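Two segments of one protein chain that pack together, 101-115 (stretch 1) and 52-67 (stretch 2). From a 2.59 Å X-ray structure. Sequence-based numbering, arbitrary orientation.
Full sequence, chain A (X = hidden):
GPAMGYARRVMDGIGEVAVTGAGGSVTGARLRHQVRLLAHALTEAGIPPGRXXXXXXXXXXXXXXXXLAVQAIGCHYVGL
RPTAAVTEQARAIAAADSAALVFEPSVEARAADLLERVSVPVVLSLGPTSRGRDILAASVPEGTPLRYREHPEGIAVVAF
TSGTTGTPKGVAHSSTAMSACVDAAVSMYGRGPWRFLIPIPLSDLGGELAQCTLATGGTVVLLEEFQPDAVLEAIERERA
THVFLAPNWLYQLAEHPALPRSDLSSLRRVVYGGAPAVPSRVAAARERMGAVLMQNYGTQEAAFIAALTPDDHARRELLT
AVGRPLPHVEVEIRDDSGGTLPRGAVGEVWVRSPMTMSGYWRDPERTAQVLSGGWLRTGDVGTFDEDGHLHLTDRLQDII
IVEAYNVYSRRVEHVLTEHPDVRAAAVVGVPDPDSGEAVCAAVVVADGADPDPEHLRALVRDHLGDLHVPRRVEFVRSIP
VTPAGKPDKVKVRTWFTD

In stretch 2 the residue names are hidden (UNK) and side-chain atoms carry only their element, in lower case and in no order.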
# COMPACT_ATOMS: atom_id res chain seq x y z
N LEU A 101 17.89 -0.17 -16.43
CA LEU A 101 17.81 -0.68 -15.06
C LEU A 101 18.83 0.09 -14.22
O LEU A 101 19.99 -0.02 -14.45
CB LEU A 101 18.12 -2.17 -15.05
CG LEU A 101 18.29 -2.78 -13.66
CD1 LEU A 101 16.94 -2.92 -12.95
CD2 LEU A 101 18.99 -4.13 -13.74
N VAL A 102 18.35 0.90 -13.27
CA VAL A 102 19.20 1.58 -12.31
C VAL A 102 19.11 0.80 -11.01
O VAL A 102 18.01 0.47 -10.57
CB VAL A 102 18.77 3.04 -12.12
CG1 VAL A 102 19.68 3.76 -11.13
CG2 VAL A 102 18.73 3.78 -13.44
N PHE A 103 20.26 0.47 -10.41
CA PHE A 103 20.28 -0.31 -9.17
C PHE A 103 21.35 0.22 -8.22
O PHE A 103 22.23 0.97 -8.61
CB PHE A 103 20.46 -1.80 -9.48
CG PHE A 103 21.84 -2.18 -9.96
CD1 PHE A 103 22.16 -2.10 -11.30
CD2 PHE A 103 22.80 -2.63 -9.08
CE1 PHE A 103 23.43 -2.44 -11.75
CE2 PHE A 103 24.06 -2.97 -9.53
CZ PHE A 103 24.37 -2.87 -10.86
N GLU A 104 21.21 -0.17 -6.95
CA GLU A 104 22.15 0.23 -5.89
C GLU A 104 23.14 -0.92 -5.67
O GLU A 104 22.80 -2.08 -5.87
CB GLU A 104 21.41 0.58 -4.60
CG GLU A 104 20.72 1.92 -4.63
CD GLU A 104 20.03 2.30 -3.32
OE1 GLU A 104 19.51 1.39 -2.63
OE2 GLU A 104 20.02 3.51 -2.99
N PRO A 105 24.40 -0.63 -5.24
CA PRO A 105 25.39 -1.66 -4.96
C PRO A 105 24.86 -2.80 -4.09
O PRO A 105 25.05 -3.96 -4.43
CB PRO A 105 26.49 -0.90 -4.21
CG PRO A 105 26.41 0.51 -4.76
CD PRO A 105 24.93 0.73 -5.01
N SER A 106 24.15 -2.45 -3.01
CA SER A 106 23.69 -3.40 -2.00
C SER A 106 22.84 -4.53 -2.61
O SER A 106 22.65 -5.54 -1.97
CB SER A 106 22.96 -2.70 -0.89
OG SER A 106 21.68 -2.25 -1.31
N VAL A 107 22.33 -4.35 -3.84
CA VAL A 107 21.41 -5.35 -4.46
C VAL A 107 21.94 -5.77 -5.84
O VAL A 107 21.16 -6.24 -6.67
CB VAL A 107 19.97 -4.80 -4.54
CG1 VAL A 107 19.36 -4.62 -3.15
CG2 VAL A 107 19.89 -3.50 -5.33
N GLU A 108 23.26 -5.65 -6.05
CA GLU A 108 23.94 -6.06 -7.29
C GLU A 108 23.68 -7.54 -7.58
O GLU A 108 23.48 -7.93 -8.72
CB GLU A 108 25.44 -5.78 -7.19
CG GLU A 108 26.19 -6.06 -8.47
CD GLU A 108 27.66 -5.66 -8.42
OE1 GLU A 108 28.16 -5.37 -7.30
OE2 GLU A 108 28.30 -5.65 -9.49
N ALA A 109 23.69 -8.37 -6.54
CA ALA A 109 23.40 -9.79 -6.67
C ALA A 109 22.09 -9.99 -7.44
O ALA A 109 22.05 -10.71 -8.42
CB ALA A 109 23.34 -10.45 -5.30
N ARG A 110 21.03 -9.31 -6.99
CA ARG A 110 19.71 -9.42 -7.59
C ARG A 110 19.72 -8.80 -9.00
O ARG A 110 19.06 -9.30 -9.90
CB ARG A 110 18.65 -8.79 -6.69
CG ARG A 110 17.25 -8.79 -7.28
CD ARG A 110 16.74 -10.16 -7.70
NE ARG A 110 16.53 -11.06 -6.57
CZ ARG A 110 15.39 -11.18 -5.89
NH1 ARG A 110 14.33 -10.48 -6.24
NH2 ARG A 110 15.33 -11.99 -4.85
N ALA A 111 20.47 -7.71 -9.17
CA ALA A 111 20.54 -7.03 -10.46
C ALA A 111 21.11 -7.99 -11.52
O ALA A 111 20.60 -8.07 -12.64
CB ALA A 111 21.36 -5.75 -10.37
N ALA A 112 22.18 -8.69 -11.15
CA ALA A 112 22.85 -9.64 -12.02
C ALA A 112 21.88 -10.77 -12.37
O ALA A 112 21.65 -11.07 -13.54
CB ALA A 112 24.10 -10.16 -11.34
N ASP A 113 21.29 -11.36 -11.33
CA ASP A 113 20.25 -12.38 -11.43
C ASP A 113 19.21 -11.97 -12.48
O ASP A 113 18.85 -12.75 -13.36
CB ASP A 113 19.62 -12.60 -10.06
CG ASP A 113 19.07 -13.98 -9.78
OD1 ASP A 113 18.70 -14.67 -10.77
OD2 ASP A 113 18.96 -14.31 -8.57
N LEU A 114 18.73 -10.72 -12.38
CA LEU A 114 17.69 -10.16 -13.26
C LEU A 114 18.18 -10.14 -14.71
O LEU A 114 17.44 -10.47 -15.63
CB LEU A 114 17.31 -8.75 -12.79
CG LEU A 114 16.28 -8.69 -11.66
CD1 LEU A 114 16.19 -7.31 -11.04
CD2 LEU A 114 14.91 -9.14 -12.14
N LEU A 115 19.44 -9.73 -14.89
CA LEU A 115 20.00 -9.43 -16.22
C LEU A 115 20.33 -10.72 -16.98
O LEU A 115 20.45 -10.70 -18.20
CB LEU A 115 21.22 -8.52 -16.05
CG LEU A 115 20.88 -7.06 -15.75
CD1 LEU A 115 22.09 -6.31 -15.20
CD2 LEU A 115 20.34 -6.35 -16.99
N UNK A 52 10.17 3.36 -19.78
CA UNK A 52 10.28 3.15 -18.34
C UNK A 52 11.73 3.07 -17.88
O UNK A 52 12.60 2.66 -18.64
N UNK A 53 11.99 3.48 -16.63
CA UNK A 53 13.26 3.24 -15.95
C UNK A 53 13.00 2.34 -14.75
O UNK A 53 12.43 2.77 -13.76
c UNK A 53 13.93 4.56 -15.52
c UNK A 53 15.24 4.30 -14.82
c UNK A 53 14.14 5.50 -16.69
N UNK A 54 13.42 1.08 -14.85
CA UNK A 54 13.31 0.10 -13.77
C UNK A 54 14.34 0.43 -12.68
O UNK A 54 15.51 0.63 -12.97
c UNK A 54 13.51 -1.30 -14.29
N UNK A 55 13.90 0.49 -11.42
CA UNK A 55 14.72 0.92 -10.35
C UNK A 55 14.67 -0.10 -9.21
O UNK A 55 13.60 -0.46 -8.72
s UNK A 55 14.44 3.57 -11.12
c UNK A 55 14.29 2.28 -9.85
N UNK A 56 15.87 -0.56 -8.81
CA UNK A 56 16.08 -1.56 -7.78
C UNK A 56 16.94 -0.94 -6.68
O UNK A 56 18.12 -0.66 -6.88
c UNK A 56 15.64 -4.67 -7.27
c UNK A 56 16.78 -2.75 -8.44
c UNK A 56 16.96 -3.99 -7.57
c UNK A 56 17.90 -4.96 -8.25
N UNK A 57 16.34 -0.71 -5.51
CA UNK A 57 17.02 0.01 -4.44
C UNK A 57 16.41 -0.36 -3.09
O UNK A 57 15.36 -0.94 -3.01
n UNK A 57 14.99 2.36 -6.05
n UNK A 57 13.38 2.49 -4.64
c UNK A 57 14.47 2.04 -3.95
c UNK A 57 13.73 2.70 -5.91
c UNK A 57 15.49 1.97 -4.82
c UNK A 57 16.90 1.51 -4.66
N UNK A 58 17.12 0.03 -2.04
CA UNK A 58 16.63 -0.05 -0.67
C UNK A 58 15.96 1.28 -0.31
O UNK A 58 15.72 2.10 -1.18
c UNK A 58 17.80 -0.37 0.23
N UNK A 59 15.65 1.49 0.97
CA UNK A 59 15.07 2.74 1.43
C UNK A 59 16.21 3.72 1.72
O UNK A 59 16.55 3.92 2.87
o UNK A 59 12.61 1.39 1.25
c UNK A 59 12.78 2.06 2.28
n UNK A 59 11.80 2.39 3.12
c UNK A 59 14.16 2.56 2.64
N UNK A 60 16.77 4.33 0.67
CA UNK A 60 17.89 5.29 0.76
C UNK A 60 17.46 6.66 0.22
O UNK A 60 16.57 6.73 -0.62
o UNK A 60 18.79 4.99 -1.44
c UNK A 60 19.10 4.82 -0.06
c UNK A 60 19.43 3.37 0.21
N UNK A 61 18.12 7.72 0.66
CA UNK A 61 17.72 9.05 0.25
C UNK A 61 17.99 9.27 -1.24
O UNK A 61 17.30 10.05 -1.89
c UNK A 61 18.40 10.11 1.11
c UNK A 61 22.69 11.91 -0.76
c UNK A 61 22.13 12.72 -1.73
c UNK A 61 20.42 11.23 -0.12
c UNK A 61 19.85 10.34 0.85
c UNK A 61 20.90 9.80 1.53
n UNK A 61 22.08 10.30 1.05
c UNK A 61 19.88 12.07 -1.11
c UNK A 61 21.82 11.18 0.04
c UNK A 61 20.75 12.80 -1.90
N UNK A 62 18.99 8.59 -1.79
CA UNK A 62 19.30 8.73 -3.21
C UNK A 62 18.18 8.12 -4.05
O UNK A 62 17.93 8.56 -5.16
n UNK A 62 25.82 10.09 -1.77
c UNK A 62 21.84 9.03 -3.21
n UNK A 62 24.27 8.60 -1.03
c UNK A 62 24.81 9.28 -2.02
c UNK A 62 20.66 8.12 -3.55
n UNK A 62 24.32 9.19 -3.26
c UNK A 62 23.16 8.38 -3.62
N UNK A 63 17.49 7.11 -3.53
CA UNK A 63 16.41 6.46 -4.27
C UNK A 63 15.21 7.40 -4.41
O UNK A 63 14.40 7.25 -5.35
c UNK A 63 16.03 5.15 -3.61
N UNK A 64 15.07 8.33 -3.46
CA UNK A 64 14.05 9.37 -3.48
C UNK A 64 14.32 10.29 -4.68
O UNK A 64 13.38 10.61 -5.47
c UNK A 64 13.50 9.96 0.34
c UNK A 64 13.52 9.27 -1.00
c UNK A 64 14.02 10.15 -2.14
c UNK A 64 13.20 11.41 -2.26
N UNK A 65 15.59 10.72 -4.80
CA UNK A 65 16.10 11.54 -5.89
C UNK A 65 15.91 10.83 -7.23
O UNK A 65 15.57 11.46 -8.23
c UNK A 65 17.55 11.88 -5.66
N UNK A 66 16.17 9.51 -7.26
CA UNK A 66 16.16 8.77 -8.51
C UNK A 66 14.75 8.81 -9.11
O UNK A 66 14.60 9.02 -10.31
c UNK A 66 17.39 6.95 -10.64
c UNK A 66 16.55 6.41 -9.51
c UNK A 66 16.63 7.33 -8.29
c UNK A 66 16.97 4.99 -9.18
N UNK A 67 13.73 8.59 -8.28
CA UNK A 67 12.34 8.51 -8.77
C UNK A 67 11.97 9.85 -9.40
O UNK A 67 11.41 9.92 -10.50
n UNK A 67 7.75 7.28 -6.92
c UNK A 67 7.51 6.14 -6.28
n UNK A 67 6.28 5.66 -6.22
n UNK A 67 8.50 5.50 -5.70
c UNK A 67 9.93 7.91 -8.05
c UNK A 67 11.38 8.14 -7.64
c UNK A 67 9.00 8.03 -6.85

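Position 52 has no side-chain atoms and lies beyond the reach of stretch 1; it is Gly-52, the start of the strand. Position 53 carries three carbons, one bearing the other two, and one of the outer pair lies 3.8 Å from Val-102 CG2. The branch at the first atom makes it Val-53, that methyl being CG1, so two beta-branched side chains touch across neighbouring strands.

Position 54 has a single carbon, CB, 4.0 Å from Leu-101 CD1 and on the same sheet face as Leu-101, so it is Ala-54. Its O accepts a hydrogen bond from Val-102 N (2.9 Å). Position 55 shows one carbon followed by a sulfur on the face of Val-102, but the sulfur barely touches it, standing 4.5 Å from Val-102 CB; this is Cys-55, the sulfur its SG. The backbone comes closer, with Cys-55 CA 3.3 Å from Val-102 O in a CA-H...O contact.

Position 56 has four carbons forked at the second. The fork carbon is 3.7 Å from Val-107 CG2, at the N-cap position right before the helix of stretch 1, and one tip reaches the helix itself, 4.0 Å from Leu-114 CD1 and 4.1 Å from Ala-111 CB. It is Leu-56, these atoms being CG and CD2, and the residue of this stretch most covered by the other. Its N donates to Val-102 O (3.0 Å) and its O accepts from Glu-104 N (3.1 Å).

Position 57 bears one carbon, CB, 3.3 Å from Glu-104 OE1, and then a five-membered ring of three carbons and two nitrogens that leads away: His-57. Position 58 has one carbon, CB, 3.8 Å from Glu-104 OE1, and its N donates to that same OE1 (2.8 Å); it is Ala-58. Position 59 has two carbons, the second carrying an oxygen and a nitrogen; this is Asn-59, its CA-to-CB bond pointing away. Position 60 has one carbon bearing a carbon and an oxygen, the oxygen a very short 2.5 Å from Glu-104 OE2, thus Thr-60. Its OG1 donates to that OE2 and also accepts from the N of position 63 (3.2 Å), capping the helix that follows.

Position 61, with one carbon and fused rings of eight carbons and a nitrogen, is Trp-61, whose CA-to-CB bond points away. Position 62 has three carbons, a nitrogen, and a carbon with two more nitrogens: Arg-62, its end leading away. Position 63, one carbon, CB, 4.4 Å from Glu-104 OE2, is Ala-63. Position 64, four carbons forked at the first with one arm two carbons long, is Ile-64, and position 65, one carbon, is Ala-65; both are out of reach. Position 66 has four carbons forked at the second, one 3.6 Å from Val-102 CG1; it is Leu-66, that carbon CD2. Position 67 repeats the pattern of 62 and is Arg-67, also out of reach.

The contact follows a simple plan. Parallel strands set the register, Leu-56 fills the space beneath the 108-115 helix, and Val-102 meets Val-53 and Leu-66 on the opposite face. Where the strands end, the carboxylate of Glu-104 binds Ala-58 and Thr-60, tying down the loop before the helix of stretch 2.

Stretch 2 52-67: GVACLHANTWRAIALR
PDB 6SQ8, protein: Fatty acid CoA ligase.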